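Local structure of alpha-L-rhamnosidase (Streptomyces avermitilis, 3W5M) at residues P496-L501 with Y572-G577; R351-Y356 with P469-A474. The protein hydrolyses terminal non-reducing alpha-L-rhamnose residues from alpha-L-rhamnosides, including citrus flavonoids and the arabinogalactan protein gum arabic. One frame throughout, in Å; residues are numbered along the deposited sequence.

Contact 1: residues P496-L501 with Y572-G577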
ATOM      1  N   PRO A 496      21.984 -27.177   6.155  1.00 42.78           N
ATOM      2  CA  PRO A 496      22.784 -27.373   4.935  1.00 43.03           C
ATOM      3  C   PRO A 496      22.004 -26.991   3.662  1.00 39.25           C
ATOM      4  O   PRO A 496      20.872 -27.430   3.478  1.00 37.34           O
ATOM      5  CB  PRO A 496      23.131 -28.875   4.956  1.00 44.50           C
ATOM      6  CG  PRO A 496      22.185 -29.492   5.940  1.00 46.06           C
ATOM      7  CD  PRO A 496      21.873 -28.420   6.948  1.00 47.02           C
ATOM      8  N   GLY A 497      22.609 -26.140   2.834  1.00 38.12           N
ATOM      9  CA  GLY A 497      22.006 -25.703   1.556  1.00 37.85           C
ATOM     10  C   GLY A 497      20.809 -24.771   1.687  1.00 35.03           C
ATOM     11  O   GLY A 497      20.146 -24.455   0.692  1.00 32.33           O
ATOM     12  N   VAL A 498      20.522 -24.341   2.912  1.00 33.63           N
ATOM     13  CA  VAL A 498      19.460 -23.352   3.158  1.00 32.38           C
ATOM     14  C   VAL A 498      20.099 -22.080   3.681  1.00 32.48           C
ATOM     15  O   VAL A 498      20.490 -22.008   4.852  1.00 36.60           O
ATOM     16  CB  VAL A 498      18.391 -23.889   4.136  1.00 34.25           C
ATOM     17  CG1 VAL A 498      17.360 -22.812   4.476  1.00 33.85           C
ATOM     18  CG2 VAL A 498      17.713 -25.124   3.555  1.00 34.34           C
ATOM     19  N   PHE A 499      20.226 -21.084   2.807  1.00 28.56           N
ATOM     20  CA  PHE A 499      20.950 -19.863   3.124  1.00 29.88           C
ATOM     21  C   PHE A 499      19.969 -18.765   3.498  1.00 31.50           C
ATOM     22  O   PHE A 499      18.864 -18.699   2.942  1.00 30.21           O
ATOM     23  CB  PHE A 499      21.813 -19.421   1.940  1.00 32.41           C
ATOM     24  CG  PHE A 499      22.853 -20.440   1.544  1.00 35.67           C
ATOM     25  CD1 PHE A 499      22.515 -21.515   0.715  1.00 38.03           C
ATOM     26  CD2 PHE A 499      24.158 -20.347   2.029  1.00 37.04           C
ATOM     27  CE1 PHE A 499      23.463 -22.468   0.360  1.00 41.90           C
ATOM     28  CE2 PHE A 499      25.116 -21.293   1.676  1.00 39.90           C
ATOM     29  CZ  PHE A 499      24.767 -22.358   0.843  1.00 42.72           C
ATOM     30  N   VAL A 500      20.362 -17.936   4.460  1.00 28.52           N
ATOM     31  CA  VAL A 500      19.527 -16.823   4.912  1.00 25.72           C
ATOM     32  C   VAL A 500      20.340 -15.549   4.753  1.00 28.32           C
ATOM     33  O   VAL A 500      21.459 -15.446   5.271  1.00 28.73           O
ATOM     34  CB  VAL A 500      19.024 -17.015   6.364  1.00 26.15           C
ATOM     35  CG1 VAL A 500      18.242 -15.784   6.811  1.00 25.98           C
ATOM     36  CG2 VAL A 500      18.161 -18.262   6.494  1.00 26.65           C
ATOM     37  N   LEU A 501      19.812 -14.590   3.987  1.00 26.82           N
ATOM     38  CA  LEU A 501      20.522 -13.349   3.739  1.00 26.22           C
ATOM     39  C   LEU A 501      19.772 -12.227   4.440  1.00 25.24           C
ATOM     40  O   LEU A 501      18.542 -12.122   4.315  1.00 25.72           O
ATOM     41  CB  LEU A 501      20.692 -13.068   2.236  1.00 27.35           C
ATOM     42  CG  LEU A 501      21.689 -13.925   1.429  1.00 27.38           C
ATOM     43  CD1 LEU A 501      21.141 -15.315   1.166  1.00 29.91           C
ATOM     44  CD2 LEU A 501      22.131 -13.257   0.133  1.00 28.75           C
ATOM     45  N   TYR A 572      14.598 -10.638   5.830  1.00 20.06           N
ATOM     46  CA  TYR A 572      15.444 -11.813   5.541  1.00 20.38           C
ATOM     47  C   TYR A 572      14.936 -12.548   4.313  1.00 20.69           C
ATOM     48  O   TYR A 572      13.720 -12.671   4.113  1.00 20.27           O
ATOM     49  CB  TYR A 572      15.445 -12.756   6.735  1.00 22.53           C
ATOM     50  CG  TYR A 572      15.812 -12.075   8.044  1.00 24.00           C
ATOM     51  CD1 TYR A 572      17.139 -11.935   8.423  1.00 25.75           C
ATOM     52  CD2 TYR A 572      14.818 -11.582   8.908  1.00 24.73           C
ATOM     53  CE1 TYR A 572      17.482 -11.303   9.607  1.00 26.07           C
ATOM     54  CE2 TYR A 572      15.149 -10.948  10.093  1.00 26.34           C
ATOM     55  CZ  TYR A 572      16.482 -10.823  10.436  1.00 26.76           C
ATOM     56  OH  TYR A 572      16.823 -10.208  11.614  1.00 28.03           O
ATOM     57  N   VAL A 573      15.882 -13.042   3.510  1.00 20.07           N
ATOM     58  CA  VAL A 573      15.582 -13.872   2.341  1.00 21.92           C
ATOM     59  C   VAL A 573      16.248 -15.240   2.520  1.00 21.89           C
ATOM     60  O   VAL A 573      17.472 -15.314   2.686  1.00 22.40           O
ATOM     61  CB  VAL A 573      16.071 -13.211   1.047  1.00 21.95           C
ATOM     62  CG1 VAL A 573      15.640 -14.037  -0.173  1.00 24.54           C
ATOM     63  CG2 VAL A 573      15.523 -11.793   0.957  1.00 22.03           C
ATOM     64  N   GLU A 574      15.436 -16.293   2.485  1.00 21.94           N
ATOM     65  CA  GLU A 574      15.904 -17.681   2.481  1.00 24.11           C
ATOM     66  C   GLU A 574      16.036 -18.201   1.053  1.00 24.24           C
ATOM     67  O   GLU A 574      15.087 -18.163   0.276  1.00 23.49           O
ATOM     68  CB  GLU A 574      14.924 -18.556   3.218  1.00 24.48           C
ATOM     69  CG  GLU A 574      15.306 -20.031   3.249  1.00 28.06           C
ATOM     70  CD  GLU A 574      14.098 -20.928   3.497  1.00 29.47           C
ATOM     71  OE1 GLU A 574      13.339 -21.268   2.534  1.00 32.95           O
ATOM     72  OE2 GLU A 574      13.912 -21.326   4.659  1.00 29.87           O
ATOM     73  N   VAL A 575      17.212 -18.701   0.733  1.00 22.98           N
ATOM     74  CA  VAL A 575      17.568 -19.082  -0.639  1.00 24.19           C
ATOM     75  C   VAL A 575      17.817 -20.591  -0.583  1.00 25.83           C
ATOM     76  O   VAL A 575      18.680 -21.039   0.186  1.00 22.05           O
ATOM     77  CB  VAL A 575      18.848 -18.339  -1.083  1.00 24.60           C
ATOM     78  CG1 VAL A 575      19.243 -18.701  -2.509  1.00 25.40           C
ATOM     79  CG2 VAL A 575      18.656 -16.832  -0.968  1.00 25.87           C
ATOM     80  N   THR A 576      17.019 -21.374  -1.325  1.00 25.46           N
ATOM     81  CA  THR A 576      17.267 -22.808  -1.491  1.00 28.20           C
ATOM     82  C   THR A 576      17.435 -23.144  -2.984  1.00 28.12           C
ATOM     83  O   THR A 576      16.909 -22.442  -3.848  1.00 27.31           O
ATOM     84  CB  THR A 576      16.158 -23.656  -0.878  1.00 30.28           C
ATOM     85  OG1 THR A 576      14.927 -23.335  -1.506  1.00 34.71           O
ATOM     86  CG2 THR A 576      16.028 -23.385   0.638  1.00 33.04           C
ATOM     87  N   GLY A 577      18.181 -24.202  -3.294  1.00 29.15           N
ATOM     88  CA  GLY A 577      18.433 -24.569  -4.696  1.00 25.06           C
ATOM     89  C   GLY A 577      19.504 -23.793  -5.424  1.00 28.51           C
ATOM     90  O   GLY A 577      19.702 -24.011  -6.635  1.00 26.24           O
TER
HETATM   91  O   HOH W   1      19.156 -26.025  -1.453  1.00 43.09           O
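With its CG1 anti to the backbone N (chi1 175°), Val-498 meets Glu-574, whose CG is likewise anti to its own N (chi1 179°); the two side chains cross obliquely, Val-498 CG1 lying 3.7 Å from Glu-574 CG. Glu-574 CG offers the valine an apolar patch, the start of its carboxylate lying close by, while OE1 is salt-bridged to Arg-526 on strand 522-528. Thr-576 adds its methyl alongside Val-498, CG2 to CG2 at 3.8 Å. On the other face Leu-501 CD1 reaches across to Val-575 CG2 at 3.6 Å, and the edge of the Phe-499 ring lies near Val-575 O. The backbones run antiparallel, neighbouring strands in the large sheet of the concanavalin-like domain, where beta-branched valines suit the extended chain. Phe-499 and Val-575 form a hydrogen-bonded pair: Phe-499 N donates to Val-575 O at 3.0 Å, and Val-575 N to Phe-499 O at 2.8 Å. Leu-501 and Val-573 form the next, with Val-500 and Glu-574 a non-hydrogen-bonded pair between them. Past the Phe-499/Val-575 pair, a water donates a hydrogen bond to Gly-497 O and accepts one from Gly-577 N; both glycines have positive phi, which suits a residue without a side chain.

Contact 2: residues R351-Y356 with P469-A474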
ATOM      1  N   ARG A 351     -14.667  -1.429 -10.486  1.00 23.75           N
ATOM      2  CA  ARG A 351     -16.036  -1.236 -10.977  1.00 26.04           C
ATOM      3  C   ARG A 351     -16.309   0.263 -11.139  1.00 25.99           C
ATOM      4  O   ARG A 351     -17.014   0.674 -12.064  1.00 27.78           O
ATOM      5  CB  ARG A 351     -17.036  -1.813  -9.982  1.00 27.40           C
ATOM      6  CG  ARG A 351     -16.998  -3.330  -9.820  1.00 30.95           C
ATOM      7  CD  ARG A 351     -17.651  -3.777  -8.514  1.00 35.93           C
ATOM      8  NE  ARG A 351     -16.818  -3.537  -7.328  1.00 39.42           N
ATOM      9  CZ  ARG A 351     -17.182  -3.840  -6.080  1.00 45.69           C
ATOM     10  NH1 ARG A 351     -18.368  -4.403  -5.855  1.00 45.02           N
ATOM     11  NH2 ARG A 351     -16.361  -3.590  -5.052  1.00 43.18           N
ATOM     12  N   LYS A 352     -15.747   1.078 -10.244  1.00 24.26           N
ATOM     13  CA  LYS A 352     -15.999   2.516 -10.253  1.00 23.64           C
ATOM     14  C   LYS A 352     -14.961   3.317 -11.009  1.00 22.95           C
ATOM     15  O   LYS A 352     -15.307   4.290 -11.692  1.00 22.45           O
ATOM     16  CB  LYS A 352     -16.158   3.045  -8.824  1.00 26.71           C
ATOM     17  CG  LYS A 352     -17.391   2.443  -8.146  1.00 31.33           C
ATOM     18  CD  LYS A 352     -17.728   3.139  -6.852  1.00 33.51           C
ATOM     19  CE  LYS A 352     -19.036   2.610  -6.295  1.00 36.65           C
ATOM     20  NZ  LYS A 352     -19.449   3.471  -5.153  1.00 39.98           N
ATOM     21  N   ARG A 353     -13.691   2.930 -10.892  1.00 20.13           N
ATOM     22  CA  ARG A 353     -12.642   3.695 -11.571  1.00 20.18           C
ATOM     23  C   ARG A 353     -11.387   2.836 -11.736  1.00 19.17           C
ATOM     24  O   ARG A 353     -11.123   1.905 -10.937  1.00 18.85           O
ATOM     25  CB  ARG A 353     -12.315   4.993 -10.819  1.00 22.40           C
ATOM     26  CG  ARG A 353     -11.555   4.781  -9.508  1.00 21.49           C
ATOM     27  CD  ARG A 353     -11.368   6.057  -8.694  1.00 22.99           C
ATOM     28  NE  ARG A 353     -12.669   6.519  -8.188  1.00 25.05           N
ATOM     29  CZ  ARG A 353     -13.273   7.634  -8.598  1.00 27.89           C
ATOM     30  NH1 ARG A 353     -12.681   8.439  -9.494  1.00 28.18           N
ATOM     31  NH2 ARG A 353     -14.472   7.950  -8.109  1.00 28.70           N
ATOM     32  N   VAL A 354     -10.656   3.118 -12.805  1.00 18.99           N
ATOM     33  CA  VAL A 354      -9.310   2.583 -12.959  1.00 18.51           C
ATOM     34  C   VAL A 354      -8.408   3.782 -13.282  1.00 18.70           C
ATOM     35  O   VAL A 354      -8.826   4.720 -13.951  1.00 19.63           O
ATOM     36  CB  VAL A 354      -9.236   1.460 -14.017  1.00 18.67           C
ATOM     37  CG1 VAL A 354      -9.463   1.982 -15.426  1.00 19.40           C
ATOM     38  CG2 VAL A 354      -7.905   0.677 -13.901  1.00 19.40           C
ATOM     39  N   GLN A 355      -7.167   3.750 -12.812  1.00 18.25           N
ATOM     40  CA  GLN A 355      -6.259   4.882 -13.027  1.00 18.02           C
ATOM     41  C   GLN A 355      -5.353   4.559 -14.220  1.00 17.31           C
ATOM     42  O   GLN A 355      -4.942   3.424 -14.362  1.00 19.27           O
ATOM     43  CB  GLN A 355      -5.436   5.150 -11.762  1.00 19.42           C
ATOM     44  CG  GLN A 355      -6.311   5.587 -10.602  1.00 21.19           C
ATOM     45  CD  GLN A 355      -5.566   6.327  -9.505  1.00 23.89           C
ATOM     46  OE1 GLN A 355      -5.728   7.559  -9.317  1.00 25.32           O
ATOM     47  NE2 GLN A 355      -4.759   5.598  -8.787  1.00 22.05           N
ATOM     48  N   TYR A 356      -5.090   5.533 -15.084  1.00 17.34           N
ATOM     49  CA  TYR A 356      -4.153   5.319 -16.227  1.00 16.59           C
ATOM     50  C   TYR A 356      -2.876   6.146 -16.043  1.00 17.26           C
ATOM     51  O   TYR A 356      -2.829   7.140 -15.273  1.00 17.47           O
ATOM     52  CB  TYR A 356      -4.818   5.628 -17.593  1.00 16.88           C
ATOM     53  CG  TYR A 356      -5.010   7.102 -17.879  1.00 18.42           C
ATOM     54  CD1 TYR A 356      -3.968   7.884 -18.415  1.00 19.36           C
ATOM     55  CD2 TYR A 356      -6.237   7.727 -17.609  1.00 16.78           C
ATOM     56  CE1 TYR A 356      -4.138   9.239 -18.672  1.00 20.41           C
ATOM     57  CE2 TYR A 356      -6.428   9.081 -17.891  1.00 18.05           C
ATOM     58  CZ  TYR A 356      -5.383   9.831 -18.415  1.00 20.58           C
ATOM     59  OH  TYR A 356      -5.525  11.176 -18.661  1.00 21.60           O
ATOM     60  N   PRO A 469     -14.773  -0.315 -16.212  1.00 34.94           N
ATOM     61  CA  PRO A 469     -14.845   0.676 -15.128  1.00 34.86           C
ATOM     62  C   PRO A 469     -15.643   1.883 -15.563  1.00 33.78           C
ATOM     63  O   PRO A 469     -15.510   2.304 -16.706  1.00 32.82           O
ATOM     64  CB  PRO A 469     -13.387   1.121 -14.925  1.00 33.91           C
ATOM     65  CG  PRO A 469     -12.562   0.025 -15.504  1.00 36.44           C
ATOM     66  CD  PRO A 469     -13.386  -0.709 -16.530  1.00 37.45           C
ATOM     67  N   GLU A 470     -16.439   2.441 -14.647  1.00 34.00           N
ATOM     68  CA  GLU A 470     -17.225   3.649 -14.914  1.00 33.86           C
ATOM     69  C   GLU A 470     -16.383   4.844 -15.377  1.00 35.85           C
ATOM     70  O   GLU A 470     -16.796   5.604 -16.251  1.00 37.19           O
ATOM     71  CB  GLU A 470     -18.054   4.024 -13.674  1.00 38.24           C
ATOM     72  CG  GLU A 470     -19.212   3.059 -13.420  1.00 45.13           C
ATOM     73  CD  GLU A 470     -19.963   3.304 -12.106  1.00 51.04           C
ATOM     74  OE1 GLU A 470     -20.088   4.468 -11.663  1.00 53.27           O
ATOM     75  OE2 GLU A 470     -20.441   2.317 -11.500  1.00 55.49           O
ATOM     76  N   GLN A 471     -15.194   5.000 -14.797  1.00 30.90           N
ATOM     77  CA  GLN A 471     -14.326   6.142 -15.087  1.00 27.16           C
ATOM     78  C   GLN A 471     -12.903   5.635 -15.306  1.00 25.60           C
ATOM     79  O   GLN A 471     -12.474   4.718 -14.617  1.00 25.50           O
ATOM     80  CB  GLN A 471     -14.310   7.087 -13.907  1.00 30.03           C
ATOM     81  CG  GLN A 471     -15.668   7.608 -13.483  1.00 33.40           C
ATOM     82  CD  GLN A 471     -15.491   8.711 -12.479  1.00 35.48           C
ATOM     83  OE1 GLN A 471     -14.827   9.711 -12.754  1.00 38.52           O
ATOM     84  NE2 GLN A 471     -16.033   8.519 -11.286  1.00 37.58           N
ATOM     85  N   ILE A 472     -12.203   6.220 -16.276  1.00 23.76           N
ATOM     86  CA  ILE A 472     -10.775   6.005 -16.484  1.00 24.24           C
ATOM     87  C   ILE A 472     -10.123   7.354 -16.208  1.00 25.17           C
ATOM     88  O   ILE A 472     -10.372   8.341 -16.923  1.00 26.95           O
ATOM     89  CB  ILE A 472     -10.490   5.501 -17.914  1.00 25.63           C
ATOM     90  CG1 ILE A 472     -11.353   4.259 -18.208  1.00 27.48           C
ATOM     91  CG2 ILE A 472      -8.987   5.248 -18.112  1.00 24.25           C
ATOM     92  CD1 ILE A 472     -11.258   3.718 -19.630  1.00 29.00           C
ATOM     93  N   VAL A 473      -9.333   7.427 -15.131  1.00 22.78           N
ATOM     94  CA  VAL A 473      -8.858   8.719 -14.629  1.00 21.79           C
ATOM     95  C   VAL A 473      -7.340   8.722 -14.518  1.00 20.11           C
ATOM     96  O   VAL A 473      -6.771   7.683 -14.221  1.00 17.80           O
ATOM     97  CB  VAL A 473      -9.487   9.056 -13.240  1.00 23.34           C
ATOM     98  CG1 VAL A 473     -11.005   9.170 -13.376  1.00 24.64           C
ATOM     99  CG2 VAL A 473      -9.151   7.982 -12.214  1.00 23.83           C
ATOM    100  N   ALA A 474      -6.699   9.864 -14.784  1.00 19.41           N
ATOM    101  CA  ALA A 474      -5.222   9.957 -14.698  1.00 20.69           C
ATOM    102  C   ALA A 474      -4.834   9.676 -13.253  1.00 21.19           C
ATOM    103  O   ALA A 474      -5.519  10.156 -12.321  1.00 20.60           O
ATOM    104  CB  ALA A 474      -4.726  11.345 -15.099  1.00 22.74           C
TER
HETATM  105  O   HOH W   2     -17.186   5.899 -10.536  1.00 46.83           O
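Val-354 sets its CG1 against the ring of Pro-469, 3.7 Å from CG, on one face of a parallel strand pair: strand 471-474 is the outermost member of a mixed sheet and runs beside 353-360, the only parallel neighbours in that sheet. CG1 stands between the backbone N and the carbonyl carbon (chi1 69°), and the same methyl also meets Ile-472 CG1, filling the hollow between proline and isoleucine. Leu-326 of strand 316-326 touches both Val-354 and Pro-469, making the patch apolar, which suits two hydrocarbon side chains. Further along, Ile-472 CG2 abuts Tyr-356 CD2 at 3.7 Å. The tyrosine CG stands between the backbone N and the carbonyl carbon (chi1 74°), and the ring beyond it lies against 473-474, with Ala-474 CA over one ring face, offset toward the rim, in a CH-pi contact. Ala-474 CB lies 3.7 Å from Tyr-356 CZ, at the hydroxyl end of the ring; a residue this small allows so close an approach. The OH bonds to Asp-21 and Leu-112 N. The backbone ladder alternates: Val-354 N to Gln-471 O at 3.0 Å, Val-473 N back to Val-354 O, then Tyr-356 N to Val-473 O at 2.9 Å. On the opposite face Arg-353 and Gln-471 lie side by side, guanidinium and amide planes 68° apart; the arginine's charge goes to Asp-670 in helix 658-671, joining this sheet to the catalytic domain. Nearby, a water donates to Lys-352 O at 2.7 Å and accepts from Gln-471 NE2 at 3.0 Å.

Overall arrangement
Contact 2 closes before contact 1 opens along the chain, and the two lie on opposite sides of the chain's centre, their own centres 42 Å apart and their nearest atoms about 28 Å apart. They belong to different beta domains: 351-356 with 469-474 to the N-terminal rhamnosidase domain, 496-501 with 572-577 to the concanavalin-like domain. One pairs strands in parallel, the other antiparallel, yet both join segments far apart in sequence. Neither reaches the rhamnose-binding residues, such as Asp-630 and Trp-695, or the calcium site at Asp-179. The side chain of Ala-474 in contact 2 is about 4 Å from a bound Tris molecule, probably from the crystallisation liquor.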